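Long-range contacts in ABC transporter substrate-binding protein (Rhizobium radiobacter, PDB 6TFX), which binds an opine ligand as a solute-binding protein of the family that delivers solutes to ABC transporters: residues A[245-250]-A[385-390]; A[249-254]-A[456-461]; A[295-300]-A[393-398]. All coordinates share one frame; numbering follows the deposited sequence.

Interaction 1 of 3, residues A[245-250]-A[385-390]; sequences IEPAEL and GAARFP. With N72 ((2~{R})-2-[[(3~{R},4~{R},5~{S})-3,4,5,6-tetrakis(oxidanyl)-2-oxidanylidene-hexyl]amino]pentanedioic acid), chain C.
Leu250 and Ala386 are a hydrogen-bonded antiparallel pair where two strands of a mixed sheet reach the opine pocket. Leu250 N donates to Ala386 O at 3.0 Å. Ala386 N returns a bond to Leu250 O at 3.1 Å. The pairing stops here, as the chain from Ala387 onward is loop. Ala387 CB packs against CG of Pro247, which follows a cis peptide bond, at 3.8 Å.

The pocket chemistry sits beside this pair. The Glu249 carboxylate holds the ligand with both oxygens. OE2 accepts from the ligand amine N at 2.7 Å, and OE1 accepts from the ligand hydroxyl OAD at 3.0 Å. Glu249 CG lies beside the backbone N, anti to the carbonyl carbon (chi1 -64°), and the extended chain beyond it carries the carboxylate over to the ligand amine and OAD. A water donates to Glu249 OE2 at 2.7 Å and accepts from Ala387 N, so it joins the two segments. Arg388 meets the ligand carboxylate edge-on. NH2 to ligand OE2 is 2.8 Å and nearly straight (169°), while NH1 to ligand OE1 is 3.0 Å. NH1 also donates to Ala387 O, which fixes the turn of the guanidinium.

Helix 392-400 covers the contact: Tyr395 OH bonds Ala386 O, and Gln398 OE1 takes Arg388 NE. Strand 454-467 pairs with strand 240-255 on its other side.

Interaction 2 of 3, residues A[249-254]-A[456-461]; sequences ELNLLH and PLTENL. With N72 ((2~{R})-2-[[(3~{R},4~{R},5~{S})-3,4,5,6-tetrakis(oxidanyl)-2-oxidanylidene-hexyl]amino]pentanedioic acid), chain C.
The amides of Asn251 and Asn460 meet across the two strands, their planes 39° apart and their side chains crossing at about a right angle. Both belong to the ligand pocket and line the same part of the opine. Ligand OAM donates to Asn460 OD1 at 3.1 Å. Asn460 CG sits between the backbone N and the carbonyl carbon (chi1 34°), which brings CG round toward Asn251 and the ligand.

The strands are antiparallel neighbours of the mixed sheet, their register broken by a beta bulge. Glu249 and Asn460 form a hydrogen-bonded pair, with Glu249 N to Asn460 O at 2.9 Å and Asn460 N to Glu249 O at the same length. Leu250 then faces Glu459 without backbone bonds. Beyond it Asn251 stands opposite two residues: its N donates to Thr458 O at 2.9 Å, and its O accepts from Leu457 N. Leu252 and Pro456 resume the pairing as a non-hydrogen-bonded pair. The extra residue therefore lies on strand 454-467.

Apolar side chains fill in around the bulge. Leu252 CD2 touches Pro456 CB at 4.0 Å, on the face shared with Leu250 and Glu459. Leu253 and Leu457 cross at about a right angle, CG to CD1 4.2 Å, beside Ile349 of helix 340-353. The carboxylate of Glu459 turns elsewhere, to Ser298 OG. At the pocket end, a water lies 2.7 Å from Glu249 OE1 and 2.9 Å from Asn460 O.

Interaction 3 of 3, residues A[295-300]-A[393-398]; sequences VIPSNN and DYYLTQ
Pro297 lies over one face of the Tyr395 ring, joining the loop after strand 289-291 to helix 392-400. The contact is loop-on-helix packing beside the mixed sheet of this periplasmic-binding-protein fold.

The CH-pi contact is centred. Pro297 CD stands 3.5 Å from the ring centroid and only 13° off the ring normal. Pro297 CG reaches toward the CE1 side of the ring. Leu250 and Leu252 of strand 240-255 also touch the Tyr395 side chain.

Aliphatic packing continues beside the ring. Ile296 CG2 touches Leu396 CD2 at 3.7 Å and Tyr395 CB at 3.9 Å, so one methyl branch meets two neighbouring helix residues. The two side chains, Ile296 and Tyr395, run alongside each other and point opposite ways. Leu396 is covered further by Trp441 and Ile448 of helix 434-450.

The polar links use water and outside partners, for no direct hydrogen bond joins the two segments. A water accepts from Tyr395 N at 3.1 Å and lies 2.7 Å from Asn300 OD1, linking the loop to the first part of the helix. The same Asn300 amide steadies its own loop, where ND2 donates to Pro297 O at 3.0 Å with an angle of 162°. The Tyr395 hydroxyl leaves this contact for Ala386 O, and Phe399 stacks with its ring. Val295 O lies 3.6 Å from Tyr395 CE2, at an oblique angle to the ring, and accepts a hydrogen bond from Tyr400 OH.

All three contacts are buried, and none is a surface patch. Interactions 1 and 2 share Glu249 and Leu250, since strand 240-255 pairs with strand 381-386 on one flank and strand 454-467 on the other. Both pair backbones and present polar side chains to the same ligand. Interaction 3 differs in kind: it has no strand pairing and no ligand contact, and it relies on ring and aliphatic packing with one bridging water. It packs against the other two through Leu250, whose CD2 meets Ile296. Its helix also supports a ligand-binding arginine of interaction 1 from the second shell.

Interaction 1 of 3, residues A[245-250]-A[385-390]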
loop_
_atom_site.group_PDB
_atom_site.type_symbol
_atom_site.label_atom_id
_atom_site.label_comp_id
_atom_site.label_asym_id
_atom_site.label_seq_id
_atom_site.Cartn_x
_atom_site.Cartn_y
_atom_site.Cartn_z
ATOM N N ILE A 245 9.620 -7.929 5.278
ATOM C CA ILE A 245 8.741 -6.986 5.976
ATOM C C ILE A 245 7.269 -7.227 5.725
ATOM O O ILE A 245 6.826 -7.257 4.569
ATOM C CB ILE A 245 9.137 -5.512 5.601
ATOM C CG1 ILE A 245 10.681 -5.313 5.557
ATOM C CG2 ILE A 245 8.451 -4.472 6.517
ATOM C CD1 ILE A 245 11.178 -3.969 5.040
ATOM N N GLU A 246 6.505 -7.353 6.813
ATOM C CA GLU A 246 5.051 -7.432 6.704
ATOM C C GLU A 246 4.498 -6.007 6.462
ATOM O O GLU A 246 5.168 -5.019 6.777
ATOM C CB GLU A 246 4.470 -7.968 8.013
ATOM C CG GLU A 246 4.740 -9.450 8.199
ATOM C CD GLU A 246 4.351 -10.021 9.549
ATOM O OE1 GLU A 246 3.341 -9.563 10.133
ATOM O OE2 GLU A 246 5.053 -10.946 10.013
ATOM N N PRO A 247 3.269 -5.857 5.931
ATOM C CA PRO A 247 2.374 -6.942 5.520
ATOM C C PRO A 247 2.742 -7.461 4.124
ATOM O O PRO A 247 3.370 -6.766 3.305
ATOM C CB PRO A 247 0.997 -6.261 5.500
ATOM C CG PRO A 247 1.264 -4.833 5.196
ATOM C CD PRO A 247 2.652 -4.527 5.743
ATOM N N ALA A 248 2.327 -8.680 3.850
ATOM C CA ALA A 248 2.498 -9.237 2.516
ATOM C C ALA A 248 1.507 -8.543 1.581
ATOM O O ALA A 248 0.337 -8.325 1.934
ATOM C CB ALA A 248 2.235 -10.723 2.550
ATOM N N GLU A 249 1.987 -8.154 0.391
ATOM C CA GLU A 249 1.107 -7.491 -0.573
ATOM C C GLU A 249 0.555 -8.546 -1.528
ATOM O O GLU A 249 1.336 -9.324 -2.087
ATOM C CB GLU A 249 1.915 -6.450 -1.373
ATOM C CG GLU A 249 2.433 -5.326 -0.496
ATOM C CD GLU A 249 3.190 -4.310 -1.324
ATOM O OE1 GLU A 249 4.377 -4.559 -1.633
ATOM O OE2 GLU A 249 2.591 -3.274 -1.682
ATOM N N LEU A 250 -0.773 -8.606 -1.681
ATOM C CA LEU A 250 -1.376 -9.604 -2.572
ATOM C C LEU A 250 -1.471 -9.066 -3.978
ATOM O O LEU A 250 -2.026 -7.972 -4.182
ATOM C CB LEU A 250 -2.798 -9.969 -2.093
ATOM C CG LEU A 250 -3.660 -10.887 -2.976
ATOM C CD1 LEU A 250 -3.009 -12.240 -3.217
ATOM C CD2 LEU A 250 -5.033 -11.064 -2.375
ATOM N N GLY A 385 -0.701 -5.113 -7.014
ATOM C CA GLY A 385 -0.263 -5.784 -5.791
ATOM C C GLY A 385 -0.305 -4.811 -4.636
ATOM O O GLY A 385 0.328 -3.751 -4.701
ATOM N N ALA A 386 -1.043 -5.144 -3.575
ATOM C CA ALA A 386 -1.146 -4.207 -2.445
ATOM C C ALA A 386 -1.648 -4.918 -1.209
ATOM O O ALA A 386 -2.215 -6.012 -1.298
ATOM C CB ALA A 386 -2.143 -3.101 -2.782
ATOM N N ALA A 387 -1.467 -4.250 -0.066
ATOM C CA ALA A 387 -2.052 -4.663 1.207
ATOM C C ALA A 387 -2.785 -3.449 1.778
ATOM O O ALA A 387 -2.463 -2.303 1.425
ATOM C CB ALA A 387 -0.991 -5.149 2.199
ATOM N N ARG A 388 -3.753 -3.688 2.686
ATOM C CA ARG A 388 -4.454 -2.582 3.335
ATOM C C ARG A 388 -4.527 -2.935 4.833
ATOM O O ARG A 388 -4.001 -3.988 5.241
ATOM C CB ARG A 388 -5.866 -2.412 2.729
ATOM C CG ARG A 388 -5.849 -1.850 1.280
ATOM C CD ARG A 388 -5.296 -0.418 1.261
ATOM N NE ARG A 388 -5.341 0.236 -0.052
ATOM C CZ ARG A 388 -4.297 0.361 -0.858
ATOM N NH1 ARG A 388 -3.147 -0.239 -0.566
ATOM N NH2 ARG A 388 -4.403 1.058 -1.984
ATOM N N PHE A 389 -5.182 -2.078 5.662
ATOM C CA PHE A 389 -5.313 -2.445 7.092
ATOM C C PHE A 389 -5.907 -3.865 7.177
ATOM O O PHE A 389 -6.771 -4.207 6.363
ATOM C CB PHE A 389 -6.221 -1.464 7.850
ATOM C CG PHE A 389 -5.704 -0.052 7.919
ATOM C CD1 PHE A 389 -4.390 0.208 8.295
ATOM C CD2 PHE A 389 -6.540 1.024 7.642
ATOM C CE1 PHE A 389 -3.913 1.525 8.371
ATOM C CE2 PHE A 389 -6.060 2.341 7.707
ATOM C CZ PHE A 389 -4.750 2.581 8.074
ATOM N N PRO A 390 -5.497 -4.665 8.184
ATOM C CA PRO A 390 -5.884 -6.085 8.207
ATOM C C PRO A 390 -7.286 -6.419 8.713
ATOM O O PRO A 390 -7.455 -7.305 9.582
ATOM C CB PRO A 390 -4.812 -6.730 9.097
ATOM C CG PRO A 390 -4.405 -5.618 10.042
ATOM C CD PRO A 390 -4.428 -4.374 9.166
HETATM O OAB N72 C . 6.166 -9.064 -7.438
HETATM C CAF N72 C . 5.014 -8.295 -7.041
HETATM C CAG N72 C . 5.209 -6.749 -6.892
HETATM O OAC N72 C . 6.544 -6.365 -6.830
HETATM C CAH N72 C . 4.210 -6.159 -5.894
HETATM O OAM N72 C . 3.498 -6.951 -5.022
HETATM C CAI N72 C . 4.305 -5.058 -4.856
HETATM O OAD N72 C . 5.612 -4.983 -4.329
HETATM C CAJ N72 C . 3.647 -3.780 -5.316
HETATM O OAE N72 C . 2.742 -3.859 -6.185
HETATM C CAK N72 C . 4.132 -2.408 -4.767
HETATM N N N72 C . 3.134 -1.807 -3.914
HETATM C CA N72 C . 2.483 -0.599 -4.254
HETATM C C N72 C . 2.613 -0.082 -5.660
HETATM O O N72 C . 1.900 -0.242 -6.729
HETATM C CB N72 C . 1.069 -0.592 -3.666
HETATM C CG N72 C . -0.005 0.297 -4.295
HETATM C CD N72 C . -1.080 0.745 -3.302
HETATM O OE1 N72 C . -0.824 0.904 -2.065
HETATM O OE2 N72 C . -2.231 0.974 -3.736
HETATM O OXT N72 C . 3.612 0.656 -5.577
HETATM O O HOH W 1 0.629 -2.353 -0.091
#

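Interaction 2 of 3, residues A[249-254]-A[456-461]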
loop_
_atom_site.group_PDB
_atom_site.type_symbol
_atom_site.label_atom_id
_atom_site.label_comp_id
_atom_site.label_asym_id
_atom_site.label_seq_id
_atom_site.Cartn_x
_atom_site.Cartn_y
_atom_site.Cartn_z
ATOM N N GLU A 249 1.987 -8.154 0.391
ATOM C CA GLU A 249 1.107 -7.491 -0.573
ATOM C C GLU A 249 0.555 -8.546 -1.528
ATOM O O GLU A 249 1.336 -9.324 -2.087
ATOM C CB GLU A 249 1.915 -6.450 -1.373
ATOM C CG GLU A 249 2.433 -5.326 -0.496
ATOM C CD GLU A 249 3.190 -4.310 -1.324
ATOM O OE1 GLU A 249 4.377 -4.559 -1.633
ATOM O OE2 GLU A 249 2.591 -3.274 -1.682
ATOM N N LEU A 250 -0.773 -8.606 -1.681
ATOM C CA LEU A 250 -1.376 -9.604 -2.572
ATOM C C LEU A 250 -1.471 -9.066 -3.978
ATOM O O LEU A 250 -2.026 -7.972 -4.182
ATOM C CB LEU A 250 -2.798 -9.969 -2.093
ATOM C CG LEU A 250 -3.660 -10.887 -2.976
ATOM C CD1 LEU A 250 -3.009 -12.240 -3.217
ATOM C CD2 LEU A 250 -5.033 -11.064 -2.375
ATOM N N ASN A 251 -1.010 -9.884 -4.950
ATOM C CA ASN A 251 -1.073 -9.561 -6.367
ATOM C C ASN A 251 -2.276 -10.271 -6.957
ATOM O O ASN A 251 -2.451 -11.470 -6.707
ATOM C CB ASN A 251 0.187 -10.081 -7.070
ATOM C CG ASN A 251 1.439 -9.593 -6.385
ATOM O OD1 ASN A 251 2.196 -10.380 -5.767
ATOM N ND2 ASN A 251 1.649 -8.294 -6.434
ATOM N N LEU A 252 -3.097 -9.550 -7.714
ATOM C CA LEU A 252 -4.246 -10.170 -8.373
ATOM C C LEU A 252 -4.304 -9.675 -9.795
ATOM O O LEU A 252 -3.850 -8.548 -10.059
ATOM C CB LEU A 252 -5.561 -9.729 -7.730
ATOM C CG LEU A 252 -5.807 -10.208 -6.298
ATOM C CD1 LEU A 252 -5.834 -9.018 -5.328
ATOM C CD2 LEU A 252 -7.120 -10.961 -6.222
ATOM N N LEU A 253 -4.952 -10.452 -10.679
ATOM C CA LEU A 253 -5.312 -9.980 -12.023
ATOM C C LEU A 253 -6.759 -9.532 -11.863
ATOM O O LEU A 253 -7.651 -10.382 -11.681
ATOM C CB LEU A 253 -5.274 -11.148 -13.039
ATOM C CG LEU A 253 -3.900 -11.684 -13.345
ATOM C CD1 LEU A 253 -4.007 -13.030 -14.083
ATOM C CD2 LEU A 253 -3.127 -10.673 -14.196
ATOM N N HIS A 254 -7.004 -8.196 -11.887
ATOM C CA HIS A 254 -8.355 -7.639 -11.800
ATOM C C HIS A 254 -8.841 -7.548 -13.233
ATOM O O HIS A 254 -8.214 -6.858 -14.039
ATOM C CB HIS A 254 -8.328 -6.236 -11.197
ATOM C CG HIS A 254 -7.862 -6.257 -9.779
ATOM N ND1 HIS A 254 -8.755 -6.439 -8.731
ATOM C CD2 HIS A 254 -6.609 -6.137 -9.284
ATOM C CE1 HIS A 254 -8.019 -6.442 -7.626
ATOM N NE2 HIS A 254 -6.722 -6.255 -7.894
ATOM N N PRO A 456 -6.551 -14.379 -7.894
ATOM C CA PRO A 456 -5.432 -14.141 -6.977
ATOM C C PRO A 456 -4.188 -14.858 -7.428
ATOM O O PRO A 456 -4.245 -15.964 -8.002
ATOM C CB PRO A 456 -5.908 -14.735 -5.651
ATOM C CG PRO A 456 -6.935 -15.734 -6.024
ATOM C CD PRO A 456 -7.567 -15.288 -7.321
ATOM N N LEU A 457 -3.057 -14.223 -7.169
ATOM C CA LEU A 457 -1.790 -14.844 -7.501
ATOM C C LEU A 457 -1.109 -15.100 -6.175
ATOM O O LEU A 457 -1.684 -15.775 -5.327
ATOM C CB LEU A 457 -0.980 -13.942 -8.453
ATOM C CG LEU A 457 -1.757 -13.495 -9.708
ATOM C CD1 LEU A 457 -0.967 -12.564 -10.502
ATOM C CD2 LEU A 457 -2.177 -14.679 -10.528
ATOM N N THR A 458 0.080 -14.567 -5.984
ATOM C CA THR A 458 0.804 -14.738 -4.730
ATOM C C THR A 458 0.727 -13.433 -3.931
ATOM O O THR A 458 0.445 -12.369 -4.502
ATOM C CB THR A 458 2.287 -14.993 -5.053
ATOM O OG1 THR A 458 2.728 -13.980 -5.984
ATOM C CG2 THR A 458 2.527 -16.391 -5.607
ATOM N N GLU A 459 1.056 -13.504 -2.622
ATOM C CA GLU A 459 1.270 -12.319 -1.805
ATOM C C GLU A 459 2.762 -12.388 -1.459
ATOM O O GLU A 459 3.306 -13.503 -1.319
ATOM C CB GLU A 459 0.377 -12.251 -0.547
ATOM C CG GLU A 459 0.586 -13.373 0.450
ATOM C CD GLU A 459 -0.423 -13.409 1.584
ATOM O OE1 GLU A 459 -1.351 -12.570 1.596
ATOM O OE2 GLU A 459 -0.307 -14.317 2.438
ATOM N N ASN A 460 3.435 -11.232 -1.379
ATOM C CA ASN A 460 4.861 -11.251 -1.056
ATOM C C ASN A 460 5.200 -10.253 0.070
ATOM O O ASN A 460 4.738 -9.105 0.067
ATOM C CB ASN A 460 5.717 -10.879 -2.288
ATOM C CG ASN A 460 5.067 -9.870 -3.217
ATOM O OD1 ASN A 460 4.880 -8.670 -2.894
ATOM N ND2 ASN A 460 4.657 -10.357 -4.350
ATOM N N LEU A 461 6.064 -10.682 0.984
ATOM C CA LEU A 461 6.560 -9.771 2.000
ATOM C C LEU A 461 7.511 -8.788 1.288
ATOM O O LEU A 461 8.033 -9.122 0.210
ATOM C CB LEU A 461 7.384 -10.567 3.037
ATOM C CG LEU A 461 6.576 -11.551 3.857
ATOM C CD1 LEU A 461 7.498 -12.437 4.682
ATOM C CD2 LEU A 461 5.616 -10.809 4.781
HETATM O OAB N72 C . 6.166 -9.064 -7.438
HETATM C CAF N72 C . 5.014 -8.295 -7.041
HETATM C CAG N72 C . 5.209 -6.749 -6.892
HETATM O OAC N72 C . 6.544 -6.365 -6.830
HETATM C CAH N72 C . 4.210 -6.159 -5.894
HETATM O OAM N72 C . 3.498 -6.951 -5.022
HETATM C CAI N72 C . 4.305 -5.058 -4.856
HETATM O OAD N72 C . 5.612 -4.983 -4.329
HETATM C CAJ N72 C . 3.647 -3.780 -5.316
HETATM O OAE N72 C . 2.742 -3.859 -6.185
HETATM C CAK N72 C . 4.132 -2.408 -4.767
HETATM N N N72 C . 3.134 -1.807 -3.914
HETATM C CA N72 C . 2.483 -0.599 -4.254
HETATM C C N72 C . 2.613 -0.082 -5.660
HETATM O O N72 C . 1.900 -0.242 -6.729
HETATM C CB N72 C . 1.069 -0.592 -3.666
HETATM C CG N72 C . -0.005 0.297 -4.295
HETATM C CD N72 C . -1.080 0.745 -3.302
HETATM O OE1 N72 C . -0.824 0.904 -2.065
HETATM O OE2 N72 C . -2.231 0.974 -3.736
HETATM O OXT N72 C . 3.612 0.656 -5.577
HETATM O O HOH W 2 5.849 -6.600 -0.760
#

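Interaction 3 of 3, residues A[295-300]-A[393-398]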
loop_
_atom_site.group_PDB
_atom_site.type_symbol
_atom_site.label_atom_id
_atom_site.label_comp_id
_atom_site.label_asym_id
_atom_site.label_seq_id
_atom_site.Cartn_x
_atom_site.Cartn_y
_atom_site.Cartn_z
ATOM N N VAL A 295 -9.320 -13.493 -2.472
ATOM C CA VAL A 295 -9.090 -12.250 -3.180
ATOM C C VAL A 295 -8.711 -11.076 -2.273
ATOM O O VAL A 295 -8.702 -9.927 -2.723
ATOM C CB VAL A 295 -10.309 -11.914 -4.073
ATOM C CG1 VAL A 295 -10.434 -12.923 -5.220
ATOM C CG2 VAL A 295 -11.602 -11.857 -3.241
ATOM N N ILE A 296 -8.367 -11.369 -1.021
ATOM C CA ILE A 296 -7.844 -10.410 -0.059
ATOM C C ILE A 296 -6.623 -11.053 0.608
ATOM O O ILE A 296 -6.526 -12.284 0.638
ATOM C CB ILE A 296 -8.900 -9.927 0.969
ATOM C CG1 ILE A 296 -9.199 -11.001 2.045
ATOM C CG2 ILE A 296 -10.177 -9.416 0.263
ATOM C CD1 ILE A 296 -10.191 -10.493 3.099
ATOM N N PRO A 297 -5.681 -10.250 1.137
ATOM C CA PRO A 297 -4.468 -10.846 1.746
ATOM C C PRO A 297 -4.798 -11.768 2.926
ATOM O O PRO A 297 -5.791 -11.554 3.629
ATOM C CB PRO A 297 -3.653 -9.630 2.188
ATOM C CG PRO A 297 -4.091 -8.512 1.229
ATOM C CD PRO A 297 -5.606 -8.769 1.128
ATOM N N SER A 298 -3.966 -12.800 3.137
ATOM C CA SER A 298 -4.263 -13.818 4.164
ATOM C C SER A 298 -4.332 -13.234 5.567
ATOM O O SER A 298 -5.043 -13.773 6.426
ATOM C CB SER A 298 -3.269 -14.973 4.100
ATOM O OG SER A 298 -1.979 -14.501 4.448
ATOM N N ASN A 299 -3.589 -12.133 5.796
ATOM C CA ASN A 299 -3.553 -11.477 7.096
ATOM C C ASN A 299 -4.671 -10.422 7.047
ATOM O O ASN A 299 -4.419 -9.233 6.786
ATOM C CB ASN A 299 -2.159 -10.854 7.297
ATOM C CG ASN A 299 -2.059 -9.621 8.159
ATOM O OD1 ASN A 299 -1.664 -8.534 7.692
ATOM N ND2 ASN A 299 -2.421 -9.762 9.424
ATOM N N ASN A 300 -5.901 -10.897 7.109
ATOM C CA ASN A 300 -7.086 -10.081 7.238
ATOM C C ASN A 300 -8.046 -10.756 8.172
ATOM O O ASN A 300 -8.393 -11.923 7.951
ATOM C CB ASN A 300 -7.815 -9.884 5.919
ATOM C CG ASN A 300 -7.410 -8.636 5.214
ATOM O OD1 ASN A 300 -7.952 -7.572 5.459
ATOM N ND2 ASN A 300 -6.461 -8.750 4.318
ATOM N N ASP A 393 -12.921 -5.479 5.461
ATOM C CA ASP A 393 -13.672 -4.331 4.933
ATOM C C ASP A 393 -12.821 -3.416 4.055
ATOM O O ASP A 393 -13.326 -2.879 3.060
ATOM C CB ASP A 393 -14.261 -3.470 6.079
ATOM C CG ASP A 393 -14.983 -2.247 5.522
ATOM O OD1 ASP A 393 -15.897 -2.427 4.681
ATOM O OD2 ASP A 393 -14.615 -1.110 5.905
ATOM N N TYR A 394 -11.538 -3.228 4.407
ATOM C CA TYR A 394 -10.712 -2.295 3.630
ATOM C C TYR A 394 -10.420 -2.832 2.243
ATOM O O TYR A 394 -10.756 -2.175 1.255
ATOM C CB TYR A 394 -9.421 -1.936 4.398
ATOM C CG TYR A 394 -9.770 -1.094 5.612
ATOM C CD1 TYR A 394 -10.038 0.263 5.480
ATOM C CD2 TYR A 394 -9.980 -1.683 6.857
ATOM C CE1 TYR A 394 -10.442 1.034 6.568
ATOM C CE2 TYR A 394 -10.387 -0.920 7.960
ATOM C CZ TYR A 394 -10.640 0.435 7.799
ATOM O OH TYR A 394 -11.056 1.223 8.840
ATOM N N TYR A 395 -9.824 -4.018 2.152
ATOM C CA TYR A 395 -9.522 -4.541 0.805
ATOM C C TYR A 395 -10.805 -4.739 0.020
ATOM O O TYR A 395 -10.872 -4.394 -1.160
ATOM C CB TYR A 395 -8.781 -5.879 0.915
ATOM C CG TYR A 395 -7.677 -6.021 -0.111
ATOM C CD1 TYR A 395 -6.404 -5.515 0.133
ATOM C CD2 TYR A 395 -7.896 -6.688 -1.317
ATOM C CE1 TYR A 395 -5.366 -5.681 -0.788
ATOM C CE2 TYR A 395 -6.862 -6.855 -2.249
ATOM C CZ TYR A 395 -5.597 -6.350 -1.978
ATOM O OH TYR A 395 -4.575 -6.495 -2.904
ATOM N N LEU A 396 -11.861 -5.281 0.670
ATOM C CA LEU A 396 -13.095 -5.537 -0.071
ATOM C C LEU A 396 -13.734 -4.255 -0.599
ATOM O O LEU A 396 -14.173 -4.207 -1.745
ATOM C CB LEU A 396 -14.111 -6.300 0.799
ATOM C CG LEU A 396 -13.726 -7.730 1.114
ATOM C CD1 LEU A 396 -14.673 -8.294 2.171
ATOM C CD2 LEU A 396 -13.750 -8.635 -0.166
ATOM N N THR A 397 -13.851 -3.238 0.259
ATOM C CA THR A 397 -14.507 -2.013 -0.188
ATOM C C THR A 397 -13.696 -1.355 -1.304
ATOM O O THR A 397 -14.269 -0.916 -2.302
ATOM C CB THR A 397 -14.706 -1.045 0.996
ATOM O OG1 THR A 397 -15.581 -1.669 1.953
ATOM C CG2 THR A 397 -15.267 0.300 0.545
ATOM N N GLN A 398 -12.379 -1.240 -1.112
ATOM C CA GLN A 398 -11.571 -0.486 -2.084
ATOM C C GLN A 398 -11.425 -1.148 -3.447
ATOM O O GLN A 398 -11.422 -0.459 -4.479
ATOM C CB GLN A 398 -10.193 -0.206 -1.460
ATOM C CG GLN A 398 -10.333 0.691 -0.203
ATOM C CD GLN A 398 -8.997 1.036 0.389
ATOM O OE1 GLN A 398 -8.004 1.154 -0.310
ATOM N NE2 GLN A 398 -8.969 1.245 1.698
HETATM O O HOH W 3 -7.689 -5.268 4.039
#